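Local coordinates for protein methyltransferase type 12 (PDB 3JWI) that probably methylates the 2'-hydroxyl of the 3'-terminal nucleotide of small RNAs, using S-adenosyl-L-methionine, this chain being the methyltransferase domain of a longer bacterial Hen1, at residues Thr105-Ile110 / Ile135-Asn140; Gly17-Val22 / Thr200-Phe205; Val92-Arg97 / Phe126-Pro131. All coordinates share one frame; numbering follows the deposited sequence.

Contact 1 (Thr105-Ile110 / Ile135-Asn140)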
ATOM      1  N   THR A 105       1.558   1.756   4.631  1.00 15.82           N
ATOM      2  CA  THR A 105       0.686   1.449   3.510  1.00 17.55           C
ATOM      3  C   THR A 105       1.369   0.371   2.665  1.00 16.92           C
ATOM      4  O   THR A 105       2.577   0.421   2.434  1.00 16.49           O
ATOM      5  CB  THR A 105       0.417   2.701   2.632  1.00 16.79           C
ATOM      6  OG1 THR A 105       1.661   3.247   2.188  1.00 19.24           O
ATOM      7  CG2 THR A 105      -0.329   3.752   3.418  1.00 18.37           C
ATOM      8  N   VAL A 106       0.589  -0.612   2.231  1.00 17.40           N
ATOM      9  CA  VAL A 106       1.093  -1.703   1.409  1.00 17.34           C
ATOM     10  C   VAL A 106       0.093  -1.808   0.270  1.00 18.51           C
ATOM     11  O   VAL A 106      -0.869  -2.579   0.323  1.00 17.47           O
ATOM     12  CB  VAL A 106       1.148  -3.018   2.206  1.00 18.20           C
ATOM     13  CG1 VAL A 106       1.879  -4.089   1.413  1.00 14.97           C
ATOM     14  CG2 VAL A 106       1.843  -2.776   3.530  1.00 17.56           C
ATOM     15  N   ILE A 107       0.336  -1.003  -0.761  1.00 18.88           N
ATOM     16  CA  ILE A 107      -0.545  -0.919  -1.916  1.00 19.77           C
ATOM     17  C   ILE A 107      -0.071  -1.756  -3.100  1.00 17.90           C
ATOM     18  O   ILE A 107       1.013  -1.544  -3.623  1.00 17.48           O
ATOM     19  CB  ILE A 107      -0.688   0.560  -2.373  1.00 20.72           C
ATOM     20  CG1 ILE A 107      -0.805   1.480  -1.148  1.00 16.75           C
ATOM     21  CG2 ILE A 107      -1.897   0.710  -3.292  1.00 22.29           C
ATOM     22  CD1 ILE A 107      -1.990   1.198  -0.247  1.00 19.81           C
ATOM     23  N   GLU A 108      -0.900  -2.702  -3.514  1.00 19.93           N
ATOM     24  CA  GLU A 108      -0.582  -3.573  -4.641  1.00 22.66           C
ATOM     25  C   GLU A 108       0.822  -4.165  -4.505  1.00 23.60           C
ATOM     26  O   GLU A 108       1.632  -4.105  -5.434  1.00 24.31           O
ATOM     27  CB  GLU A 108      -0.704  -2.780  -5.950  1.00 26.72           C
ATOM     28  CG  GLU A 108      -1.977  -1.917  -6.037  1.00 31.31           C
ATOM     29  CD  GLU A 108      -3.269  -2.734  -5.950  1.00 36.25           C
ATOM     30  OE1 GLU A 108      -3.475  -3.590  -6.839  1.00 41.31           O
ATOM     31  OE2 GLU A 108      -4.073  -2.525  -5.008  1.00 31.36           O
ATOM     32  N   VAL A 109       1.106  -4.742  -3.343  1.00 21.84           N
ATOM     33  CA  VAL A 109       2.409  -5.341  -3.096  1.00 21.67           C
ATOM     34  C   VAL A 109       2.366  -6.851  -2.795  1.00 21.61           C
ATOM     35  O   VAL A 109       3.158  -7.617  -3.340  1.00 22.58           O
ATOM     36  CB  VAL A 109       3.124  -4.629  -1.914  1.00 21.15           C
ATOM     37  CG1 VAL A 109       4.318  -5.461  -1.448  1.00 21.32           C
ATOM     38  CG2 VAL A 109       3.579  -3.227  -2.340  1.00 20.30           C
ATOM     39  N   ILE A 110       1.441  -7.280  -1.947  1.00 20.06           N
ATOM     40  CA  ILE A 110       1.384  -8.687  -1.555  1.00 21.49           C
ATOM     41  C   ILE A 110       1.138  -9.725  -2.646  1.00 23.32           C
ATOM     42  O   ILE A 110       1.631 -10.851  -2.539  1.00 22.81           O
ATOM     43  CB  ILE A 110       0.356  -8.905  -0.426  1.00 20.89           C
ATOM     44  CG1 ILE A 110      -1.068  -8.660  -0.942  1.00 20.14           C
ATOM     45  CG2 ILE A 110       0.686  -7.984   0.746  1.00 20.16           C
ATOM     46  CD1 ILE A 110      -2.148  -8.851   0.123  1.00 19.38           C
ATOM     47  N   ILE A 135      -2.583  -0.118   6.114  1.00 15.80           N
ATOM     48  CA  ILE A 135      -3.519  -0.150   4.992  1.00 14.28           C
ATOM     49  C   ILE A 135      -2.958  -1.053   3.901  1.00 13.68           C
ATOM     50  O   ILE A 135      -1.824  -0.887   3.470  1.00 11.45           O
ATOM     51  CB  ILE A 135      -3.755   1.277   4.426  1.00 13.77           C
ATOM     52  CG1 ILE A 135      -4.222   2.208   5.552  1.00 12.91           C
ATOM     53  CG2 ILE A 135      -4.796   1.228   3.325  1.00  9.59           C
ATOM     54  CD1 ILE A 135      -4.367   3.681   5.144  1.00 12.05           C
ATOM     55  N   VAL A 136      -3.761  -2.012   3.457  1.00 15.57           N
ATOM     56  CA  VAL A 136      -3.319  -2.965   2.440  1.00 15.08           C
ATOM     57  C   VAL A 136      -4.347  -3.094   1.327  1.00 14.31           C
ATOM     58  O   VAL A 136      -5.528  -3.271   1.598  1.00 16.36           O
ATOM     59  CB  VAL A 136      -3.112  -4.371   3.077  1.00 15.69           C
ATOM     60  CG1 VAL A 136      -2.585  -5.357   2.044  1.00 15.07           C
ATOM     61  CG2 VAL A 136      -2.166  -4.262   4.265  1.00 14.38           C
ATOM     62  N   SER A 137      -3.907  -3.007   0.076  1.00 13.45           N
ATOM     63  CA  SER A 137      -4.826  -3.155  -1.044  1.00 14.09           C
ATOM     64  C   SER A 137      -4.209  -4.103  -2.056  1.00 14.70           C
ATOM     65  O   SER A 137      -2.994  -4.098  -2.275  1.00 15.47           O
ATOM     66  CB  SER A 137      -5.105  -1.804  -1.726  1.00 15.55           C
ATOM     67  OG  SER A 137      -4.030  -1.440  -2.570  1.00 21.42           O
ATOM     68  N   THR A 138      -5.050  -4.910  -2.684  1.00 15.36           N
ATOM     69  CA  THR A 138      -4.581  -5.863  -3.677  1.00 15.45           C
ATOM     70  C   THR A 138      -5.722  -6.035  -4.686  1.00 14.30           C
ATOM     71  O   THR A 138      -6.881  -5.832  -4.346  1.00 13.45           O
ATOM     72  CB  THR A 138      -4.218  -7.214  -2.995  1.00 15.54           C
ATOM     73  OG1 THR A 138      -3.499  -8.039  -3.915  1.00 17.22           O
ATOM     74  CG2 THR A 138      -5.474  -7.943  -2.521  1.00 14.65           C
ATOM     75  N   PRO A 139      -5.410  -6.387  -5.944  1.00 14.04           N
ATOM     76  CA  PRO A 139      -6.504  -6.547  -6.911  1.00 15.26           C
ATOM     77  C   PRO A 139      -7.469  -7.678  -6.553  1.00 16.15           C
ATOM     78  O   PRO A 139      -7.183  -8.511  -5.691  1.00 17.07           O
ATOM     79  CB  PRO A 139      -5.780  -6.822  -8.231  1.00 12.14           C
ATOM     80  CG  PRO A 139      -4.412  -6.216  -8.025  1.00 14.40           C
ATOM     81  CD  PRO A 139      -4.100  -6.564  -6.589  1.00 11.21           C
ATOM     82  N   ASN A 140      -8.613  -7.687  -7.227  1.00 17.16           N
ATOM     83  CA  ASN A 140      -9.639  -8.707  -7.039  1.00 17.84           C
ATOM     84  C   ASN A 140      -9.600  -9.549  -8.311  1.00 19.60           C
ATOM     85  O   ASN A 140     -10.060  -9.117  -9.376  1.00 17.07           O
ATOM     86  CB  ASN A 140     -11.009  -8.043  -6.874  1.00 18.34           C
ATOM     87  CG  ASN A 140     -12.151  -9.044  -6.761  1.00 19.76           C
ATOM     88  OD1 ASN A 140     -11.963 -10.259  -6.898  1.00 19.46           O
ATOM     89  ND2 ASN A 140     -13.354  -8.529  -6.522  1.00 15.93           N
TER
HETATM   90  O   HOH W   1      -0.674  -5.019  -1.197  1.00 16.71           O
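Ser137 O is gripped twice from the side of segment 105-110: by the backbone N of Glu108 at 2.8 Å and by an ordered water that donates to it at 2.7 Å. The same water donates to Val106 O and accepts from Val109 N, so it fills in where strand 103-107 ends and Glu108, with positive phi, turns the chain away from its neighbour. Before that turn the two strands run parallel, 2° apart, joined by Val106 N to Ile135 O (2.7 Å) and Ser137 N to Val106 O (3.1 Å). Beyond the last bridge, Glu108 folds back. Its chain bends at CB-CG (chi2 -60°), which carries the carboxylate across to Ser137, whose OG donates to the anti lone pair of Glu108 OE2 at 2.7 Å. Glu108 OE1 lies against CG and CD of the Pro139 ring. Ile107, on the same face as Ser137, sets its CG2 close beside that hydroxyl. On the other face the packing is apolar: Val136 CG1 meets Ile110 CD1 at 4.0 Å, with the two side chains at about a right angle, and Ile110 CG1 also passes over CB of Thr138. Thr138 OG1 itself is bonded to Glu111. Ile107 belongs to a magnesium site observed for this protein, though no metal is bound here, consistent with the carboxyl ends of these strands lying near the active site, as in Rossmann-like methyltransferases. The strands are the two arms of a right-handed beta-alpha-beta crossover through helix 115-129. Helix 11-25 lies over Thr105, Ile107 and Ile135, helix 166-180 packs on Val136 and Thr138, and strands 30-34 and 200-206 flank the pair in the sheet.

Contact 2 (Gly17-Val22 / Thr200-Phe205)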
ATOM      1  N   GLY A  17      -6.646   7.727  -3.664  1.00 27.89           N
ATOM      2  CA  GLY A  17      -7.432   8.753  -3.010  1.00 24.66           C
ATOM      3  C   GLY A  17      -8.055   8.229  -1.735  1.00 24.46           C
ATOM      4  O   GLY A  17      -8.206   8.963  -0.754  1.00 23.04           O
ATOM      5  N   THR A  18      -8.413   6.947  -1.742  1.00 24.41           N
ATOM      6  CA  THR A  18      -9.028   6.320  -0.577  1.00 22.43           C
ATOM      7  C   THR A  18      -7.998   6.131   0.522  1.00 22.62           C
ATOM      8  O   THR A  18      -8.288   6.360   1.698  1.00 23.31           O
ATOM      9  CB  THR A  18      -9.627   4.942  -0.927  1.00 25.30           C
ATOM     10  OG1 THR A  18     -10.571   5.085  -1.994  1.00 24.93           O
ATOM     11  CG2 THR A  18     -10.334   4.342   0.294  1.00 23.50           C
ATOM     12  N   VAL A  19      -6.794   5.707   0.143  1.00 21.44           N
ATOM     13  CA  VAL A  19      -5.731   5.490   1.117  1.00 20.74           C
ATOM     14  C   VAL A  19      -5.495   6.775   1.909  1.00 20.68           C
ATOM     15  O   VAL A  19      -5.453   6.755   3.142  1.00 21.91           O
ATOM     16  CB  VAL A  19      -4.415   5.056   0.425  1.00 20.57           C
ATOM     17  CG1 VAL A  19      -3.308   4.913   1.450  1.00 16.50           C
ATOM     18  CG2 VAL A  19      -4.623   3.738  -0.302  1.00 19.43           C
ATOM     19  N   VAL A  20      -5.351   7.889   1.197  1.00 20.54           N
ATOM     20  CA  VAL A  20      -5.138   9.185   1.833  1.00 20.88           C
ATOM     21  C   VAL A  20      -6.288   9.478   2.785  1.00 20.18           C
ATOM     22  O   VAL A  20      -6.069   9.847   3.937  1.00 22.32           O
ATOM     23  CB  VAL A  20      -5.055  10.323   0.782  1.00 22.57           C
ATOM     24  CG1 VAL A  20      -4.820  11.662   1.478  1.00 23.26           C
ATOM     25  CG2 VAL A  20      -3.928  10.041  -0.197  1.00 21.97           C
ATOM     26  N   ALA A  21      -7.514   9.300   2.300  1.00 19.33           N
ATOM     27  CA  ALA A  21      -8.701   9.530   3.113  1.00 19.49           C
ATOM     28  C   ALA A  21      -8.657   8.699   4.400  1.00 20.31           C
ATOM     29  O   ALA A  21      -8.934   9.205   5.493  1.00 20.08           O
ATOM     30  CB  ALA A  21      -9.956   9.193   2.307  1.00 19.78           C
ATOM     31  N   VAL A  22      -8.316   7.419   4.276  1.00 18.78           N
ATOM     32  CA  VAL A  22      -8.228   6.570   5.460  1.00 18.47           C
ATOM     33  C   VAL A  22      -7.158   7.108   6.410  1.00 17.90           C
ATOM     34  O   VAL A  22      -7.371   7.190   7.616  1.00 18.01           O
ATOM     35  CB  VAL A  22      -7.862   5.106   5.094  1.00 19.57           C
ATOM     36  CG1 VAL A  22      -7.649   4.285   6.375  1.00 18.14           C
ATOM     37  CG2 VAL A  22      -8.964   4.488   4.233  1.00 18.66           C
ATOM     38  N   THR A 200     -10.527  -3.408  -6.749  1.00 23.01           N
ATOM     39  CA  THR A 200      -9.507  -3.567  -5.718  1.00 23.56           C
ATOM     40  C   THR A 200     -10.097  -3.797  -4.335  1.00 20.34           C
ATOM     41  O   THR A 200     -11.110  -3.211  -3.962  1.00 19.30           O
ATOM     42  CB  THR A 200      -8.548  -2.338  -5.636  1.00 25.79           C
ATOM     43  OG1 THR A 200      -9.031  -1.420  -4.653  1.00 31.01           O
ATOM     44  CG2 THR A 200      -8.461  -1.621  -6.972  1.00 25.26           C
ATOM     45  N   GLN A 201      -9.454  -4.672  -3.576  1.00 19.98           N
ATOM     46  CA  GLN A 201      -9.903  -4.960  -2.228  1.00 19.60           C
ATOM     47  C   GLN A 201      -8.927  -4.292  -1.272  1.00 18.05           C
ATOM     48  O   GLN A 201      -7.732  -4.213  -1.544  1.00 17.39           O
ATOM     49  CB  GLN A 201      -9.973  -6.479  -1.993  1.00 21.34           C
ATOM     50  CG  GLN A 201      -9.151  -7.316  -2.957  1.00 20.07           C
ATOM     51  CD  GLN A 201      -9.495  -8.800  -2.897  1.00 21.39           C
ATOM     52  OE1 GLN A 201      -8.883  -9.624  -3.589  1.00 21.06           O
ATOM     53  NE2 GLN A 201     -10.477  -9.145  -2.076  1.00 15.10           N
ATOM     54  N   MET A 202      -9.441  -3.787  -0.161  1.00 18.09           N
ATOM     55  CA  MET A 202      -8.600  -3.104   0.808  1.00 18.59           C
ATOM     56  C   MET A 202      -8.931  -3.574   2.210  1.00 18.50           C
ATOM     57  O   MET A 202     -10.095  -3.809   2.544  1.00 19.20           O
ATOM     58  CB  MET A 202      -8.810  -1.574   0.709  1.00 16.60           C
ATOM     59  CG  MET A 202      -7.986  -0.704   1.692  1.00 17.30           C
ATOM     60  SD  MET A 202      -8.231   1.141   1.484  1.00 11.93           S
ATOM     61  CE  MET A 202      -7.435   1.385  -0.032  1.00 11.42           C
ATOM     62  N   GLY A 203      -7.888  -3.719   3.017  1.00 17.72           N
ATOM     63  CA  GLY A 203      -8.062  -4.102   4.397  1.00 15.67           C
ATOM     64  C   GLY A 203      -7.395  -3.039   5.249  1.00 17.65           C
ATOM     65  O   GLY A 203      -6.239  -2.678   5.015  1.00 17.13           O
ATOM     66  N   VAL A 204      -8.122  -2.506   6.224  1.00 17.00           N
ATOM     67  CA  VAL A 204      -7.552  -1.504   7.108  1.00 15.35           C
ATOM     68  C   VAL A 204      -7.363  -2.124   8.492  1.00 14.97           C
ATOM     69  O   VAL A 204      -8.322  -2.400   9.218  1.00 16.75           O
ATOM     70  CB  VAL A 204      -8.446  -0.238   7.164  1.00 15.27           C
ATOM     71  CG1 VAL A 204      -7.855   0.782   8.128  1.00 13.78           C
ATOM     72  CG2 VAL A 204      -8.538   0.377   5.761  1.00 10.11           C
ATOM     73  N   PHE A 205      -6.103  -2.347   8.842  1.00 14.34           N
ATOM     74  CA  PHE A 205      -5.744  -2.959  10.117  1.00 14.15           C
ATOM     75  C   PHE A 205      -5.398  -1.915  11.168  1.00 13.32           C
ATOM     76  O   PHE A 205      -4.569  -1.042  10.931  1.00 16.54           O
ATOM     77  CB  PHE A 205      -4.540  -3.883   9.909  1.00 12.09           C
ATOM     78  CG  PHE A 205      -4.764  -4.958   8.880  1.00 12.21           C
ATOM     79  CD1 PHE A 205      -5.203  -6.225   9.263  1.00 10.26           C
ATOM     80  CD2 PHE A 205      -4.537  -4.701   7.529  1.00 10.09           C
ATOM     81  CE1 PHE A 205      -5.411  -7.229   8.315  1.00 10.47           C
ATOM     82  CE2 PHE A 205      -4.744  -5.693   6.573  1.00 14.03           C
ATOM     83  CZ  PHE A 205      -5.182  -6.966   6.970  1.00 10.64           C
TER
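Met202 reaches from strand 200-206 to the side of helix 11-25, a helix-on-sheet packing in the Rossmann-like methyltransferase fold, where this helix covers one face of the central sheet. Helix and strand segments run nearly parallel, 15° apart, with axes 11.2 Å from each other, and the gap is bridged wholly by side chains. The close part is the buried pair Val19 and Met202. The methionine chain is extended through SD and bends only at the end, chi3 -70°, which turns the methyl CE to meet Val19 CG2 at 3.7 Å. Ile107 and Ile135 extend this apolar layer between helix and sheet. The side of the helix formed by Thr18 and Val22 is partly exposed, and contacts to the methionine are longer there. Thr18 CG2 slides past the sulfur in the opposite direction, 4.0 Å from Met202 SD, while the hydroxyl of Thr18 bonds back to Gln14 O within the helix; Val22 CG2 stands 4.4 Å from Met202 SD. Val22 and Val204 nevertheless meet tip to tip, CG1 of Val22 lying 3.9 Å from CG1 of Val204.

Contact 3 (Val92-Arg97 / Phe126-Pro131)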
ATOM      1  N   VAL A  92      11.923  -7.870   3.691  1.00 21.16           N
ATOM      2  CA  VAL A  92      11.796  -9.184   4.317  1.00 22.22           C
ATOM      3  C   VAL A  92      12.695  -9.314   5.545  1.00 22.34           C
ATOM      4  O   VAL A  92      12.679 -10.337   6.228  1.00 24.43           O
ATOM      5  CB  VAL A  92      12.125 -10.356   3.334  1.00 24.34           C
ATOM      6  CG1 VAL A  92      11.066 -10.440   2.241  1.00 24.14           C
ATOM      7  CG2 VAL A  92      13.494 -10.166   2.728  1.00 25.85           C
ATOM      8  N   TYR A  93      13.488  -8.285   5.821  1.00 21.34           N
ATOM      9  CA  TYR A  93      14.364  -8.292   6.991  1.00 21.44           C
ATOM     10  C   TYR A  93      14.068  -7.038   7.786  1.00 23.04           C
ATOM     11  O   TYR A  93      13.602  -6.047   7.228  1.00 22.33           O
ATOM     12  CB  TYR A  93      15.839  -8.275   6.586  1.00 21.79           C
ATOM     13  CG  TYR A  93      16.297  -9.520   5.872  1.00 23.35           C
ATOM     14  CD1 TYR A  93      16.313 -10.754   6.521  1.00 24.87           C
ATOM     15  CD2 TYR A  93      16.710  -9.468   4.544  1.00 23.74           C
ATOM     16  CE1 TYR A  93      16.732 -11.910   5.865  1.00 28.04           C
ATOM     17  CE2 TYR A  93      17.130 -10.616   3.875  1.00 27.96           C
ATOM     18  CZ  TYR A  93      17.139 -11.836   4.541  1.00 28.50           C
ATOM     19  OH  TYR A  93      17.547 -12.977   3.886  1.00 31.30           O
ATOM     20  N   ARG A  94      14.341  -7.074   9.087  1.00 24.04           N
ATOM     21  CA  ARG A  94      14.097  -5.910   9.923  1.00 25.05           C
ATOM     22  C   ARG A  94      15.007  -4.758   9.537  1.00 24.54           C
ATOM     23  O   ARG A  94      16.140  -4.954   9.089  1.00 21.51           O
ATOM     24  CB  ARG A  94      14.258  -6.275  11.400  1.00 27.81           C
ATOM     25  CG  ARG A  94      12.995  -6.911  11.955  1.00 30.29           C
ATOM     26  CD  ARG A  94      13.276  -7.993  12.968  1.00 32.24           C
ATOM     27  NE  ARG A  94      13.699  -7.468  14.256  1.00 32.98           N
ATOM     28  CZ  ARG A  94      13.026  -7.638  15.392  1.00 31.28           C
ATOM     29  NH1 ARG A  94      11.885  -8.312  15.408  1.00 28.45           N
ATOM     30  NH2 ARG A  94      13.517  -7.152  16.524  1.00 29.16           N
ATOM     31  N   ASP A  95      14.491  -3.547   9.689  1.00 25.44           N
ATOM     32  CA  ASP A  95      15.240  -2.355   9.341  1.00 24.94           C
ATOM     33  C   ASP A  95      14.835  -1.268  10.323  1.00 25.38           C
ATOM     34  O   ASP A  95      13.654  -0.928  10.416  1.00 24.08           O
ATOM     35  CB  ASP A  95      14.893  -1.933   7.913  1.00 27.33           C
ATOM     36  CG  ASP A  95      15.805  -0.845   7.387  1.00 28.89           C
ATOM     37  OD1 ASP A  95      15.993   0.167   8.097  1.00 28.58           O
ATOM     38  OD2 ASP A  95      16.327  -1.003   6.262  1.00 31.92           O
ATOM     39  N   LYS A  96      15.813  -0.731  11.052  1.00 25.01           N
ATOM     40  CA  LYS A  96      15.546   0.302  12.042  1.00 25.43           C
ATOM     41  C   LYS A  96      14.813   1.494  11.450  1.00 24.32           C
ATOM     42  O   LYS A  96      14.028   2.144  12.133  1.00 22.00           O
ATOM     43  CB  LYS A  96      16.848   0.773  12.704  1.00 28.20           C
ATOM     44  CG  LYS A  96      17.276  -0.066  13.903  1.00 33.57           C
ATOM     45  CD  LYS A  96      18.261   0.707  14.779  1.00 39.71           C
ATOM     46  CE  LYS A  96      18.486   0.024  16.130  1.00 41.09           C
ATOM     47  NZ  LYS A  96      19.076  -1.338  15.989  1.00 44.96           N
ATOM     48  N   ARG A  97      15.062   1.772  10.175  1.00 22.79           N
ATOM     49  CA  ARG A  97      14.408   2.893   9.519  1.00 23.24           C
ATOM     50  C   ARG A  97      12.899   2.712   9.401  1.00 23.06           C
ATOM     51  O   ARG A  97      12.192   3.663   9.072  1.00 22.40           O
ATOM     52  CB  ARG A  97      15.028   3.136   8.138  1.00 23.07           C
ATOM     53  CG  ARG A  97      16.377   3.847   8.194  1.00 22.15           C
ATOM     54  CD  ARG A  97      17.046   3.885   6.830  1.00 21.81           C
ATOM     55  NE  ARG A  97      17.357   2.542   6.341  1.00 21.01           N
ATOM     56  CZ  ARG A  97      17.986   2.296   5.195  1.00 24.74           C
ATOM     57  NH1 ARG A  97      18.373   3.304   4.421  1.00 23.76           N
ATOM     58  NH2 ARG A  97      18.220   1.047   4.815  1.00 24.00           N
ATOM     59  N   PHE A 126       3.850  -6.443  10.677  1.00 16.85           N
ATOM     60  CA  PHE A 126       2.942  -6.517  11.814  1.00 17.08           C
ATOM     61  C   PHE A 126       3.561  -6.738  13.185  1.00 18.31           C
ATOM     62  O   PHE A 126       2.980  -6.363  14.205  1.00 18.52           O
ATOM     63  CB  PHE A 126       1.902  -7.599  11.548  1.00 16.11           C
ATOM     64  CG  PHE A 126       0.977  -7.280  10.417  1.00 15.87           C
ATOM     65  CD1 PHE A 126       0.076  -6.220  10.518  1.00 15.39           C
ATOM     66  CD2 PHE A 126       0.992  -8.043   9.253  1.00 15.13           C
ATOM     67  CE1 PHE A 126      -0.804  -5.927   9.477  1.00 17.28           C
ATOM     68  CE2 PHE A 126       0.120  -7.761   8.205  1.00 15.75           C
ATOM     69  CZ  PHE A 126      -0.784  -6.697   8.317  1.00 16.21           C
ATOM     70  N   GLU A 127       4.741  -7.339  13.211  1.00 18.02           N
ATOM     71  CA  GLU A 127       5.409  -7.618  14.466  1.00 18.84           C
ATOM     72  C   GLU A 127       6.479  -6.592  14.835  1.00 18.35           C
ATOM     73  O   GLU A 127       6.520  -6.135  15.976  1.00 19.77           O
ATOM     74  CB  GLU A 127       6.013  -9.031  14.422  1.00 18.46           C
ATOM     75  CG  GLU A 127       7.003  -9.339  15.541  1.00 23.02           C
ATOM     76  CD  GLU A 127       7.628 -10.730  15.400  1.00 25.88           C
ATOM     77  OE1 GLU A 127       6.901 -11.728  15.610  1.00 26.41           O
ATOM     78  OE2 GLU A 127       8.839 -10.811  15.072  1.00 24.79           O
ATOM     79  N   PHE A 128       7.333  -6.231  13.880  1.00 18.49           N
ATOM     80  CA  PHE A 128       8.414  -5.263  14.125  1.00 20.85           C
ATOM     81  C   PHE A 128       8.008  -3.794  13.916  1.00 21.30           C
ATOM     82  O   PHE A 128       8.054  -2.985  14.845  1.00 22.50           O
ATOM     83  CB  PHE A 128       9.605  -5.579  13.218  1.00 20.98           C
ATOM     84  CG  PHE A 128      10.789  -4.666  13.419  1.00 23.30           C
ATOM     85  CD1 PHE A 128      11.633  -4.819  14.516  1.00 24.46           C
ATOM     86  CD2 PHE A 128      11.068  -3.662  12.502  1.00 22.20           C
ATOM     87  CE1 PHE A 128      12.741  -3.985  14.691  1.00 25.56           C
ATOM     88  CE2 PHE A 128      12.172  -2.821  12.670  1.00 24.93           C
ATOM     89  CZ  PHE A 128      13.009  -2.982  13.764  1.00 23.94           C
ATOM     90  N   THR A 129       7.630  -3.452  12.692  1.00 20.38           N
ATOM     91  CA  THR A 129       7.230  -2.086  12.369  1.00 19.88           C
ATOM     92  C   THR A 129       6.025  -1.703  13.214  1.00 22.23           C
ATOM     93  O   THR A 129       5.924  -0.578  13.717  1.00 24.29           O
ATOM     94  CB  THR A 129       6.879  -1.972  10.881  1.00 19.80           C
ATOM     95  OG1 THR A 129       7.981  -2.463  10.105  1.00 17.79           O
ATOM     96  CG2 THR A 129       6.600  -0.512  10.501  1.00 18.31           C
ATOM     97  N   ARG A 130       5.119  -2.665  13.350  1.00 20.46           N
ATOM     98  CA  ARG A 130       3.897  -2.563  14.143  1.00 18.23           C
ATOM     99  C   ARG A 130       3.313  -1.163  14.403  1.00 17.67           C
ATOM    100  O   ARG A 130       3.274  -0.688  15.540  1.00 15.99           O
ATOM    101  CB  ARG A 130       4.126  -3.301  15.468  1.00 15.25           C
ATOM    102  CG  ARG A 130       2.873  -3.718  16.219  1.00 15.85           C
ATOM    103  CD  ARG A 130       3.243  -4.660  17.363  1.00 15.12           C
ATOM    104  NE  ARG A 130       2.092  -5.166  18.116  1.00 15.79           N
ATOM    105  CZ  ARG A 130       1.248  -6.099  17.679  1.00 14.44           C
ATOM    106  NH1 ARG A 130       1.406  -6.643  16.475  1.00 14.33           N
ATOM    107  NH2 ARG A 130       0.255  -6.505  18.458  1.00 12.19           N
ATOM    108  N   PRO A 131       2.827  -0.496  13.344  1.00 19.62           N
ATOM    109  CA  PRO A 131       2.239   0.843  13.470  1.00 18.12           C
ATOM    110  C   PRO A 131       0.772   0.741  13.900  1.00 19.05           C
ATOM    111  O   PRO A 131       0.159  -0.327  13.802  1.00 19.12           O
ATOM    112  CB  PRO A 131       2.386   1.405  12.065  1.00 19.22           C
ATOM    113  CG  PRO A 131       2.138   0.192  11.224  1.00 16.67           C
ATOM    114  CD  PRO A 131       2.964  -0.870  11.922  1.00 18.58           C
TER
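Arg94 lies across Phe128, and this pair makes up most of the contact. The aliphatic part comes first: Arg94 CG sits over one face of the Phe128 ring, 3.7 Å from its centroid and 20° off the ring normal, a CH-pi contact displaced toward the rim. Bends at chi2 and chi3 then bring the guanidinium alongside, with Arg94 CZ 3.3 Å from Phe128 CD1. The two planes are inclined by 42°; the guanidinium stands beside the rim of the ring, its face turned to CD1, and does not stack on it. Phe128 is presented to the loop because its CG is anti to the backbone N (chi1 -178°), which extends the ring outward from the last turn of helix 115-129. At its edge the ring meets backbone: Asp95 O lies 3.3 Å from Phe128 CE2, close to the ring plane.

Charge is the second element. Glu127 OE2 lies near the edge of the Arg94 guanidinium, 4.0 Å from NH1, a long salt bridge; Glu127 OE1 has a salt bridge with Lys123. Within the loop, Asp95 OD1 accepts from the backbone N of Arg97 at 2.8 Å, an Asx turn. The guanidinium of Arg97 approaches the same carboxylate side-on, its NE on OD1 and its NH2 on OD2 at 3.1 Å, while Ser89 also bonds to OD2. At the helix end, Arg130 NH1 bonds to Phe126 O.

No hydrogen bond joins the loop to the helix, so their union rests on the CG methylene of Arg94 over the ring face, its guanidinium against the ring's rim, and a long salt bridge. Such contacts depend little on exact direction, whereas the Asp95 carboxylate, gripped from several sides, would hold the shape of the loop itself.

How the contacts relate
Contacts 1 and 2 are buried and share the central sheet, since strands 133-139 and 200-206 are neighbours joined by backbone bonds between Val136 and Gly203 and between Thr138 and Gln201. Contact 1 pairs strands through backbone hydrogen bonds and a bound water, whereas contact 2 lays a helix on the sheet by apolar side-chain groups, without hydrogen bonds. Contact 3, at the surface about 17 Å from contact 1 between centres, trades these for an arginine methylene over a phenylalanine face and a long salt bridge. It uses the end of helix 115-129, the crossover linking the strands of contact 1, and Phe126 there packs on Phe205 of segment 200-205.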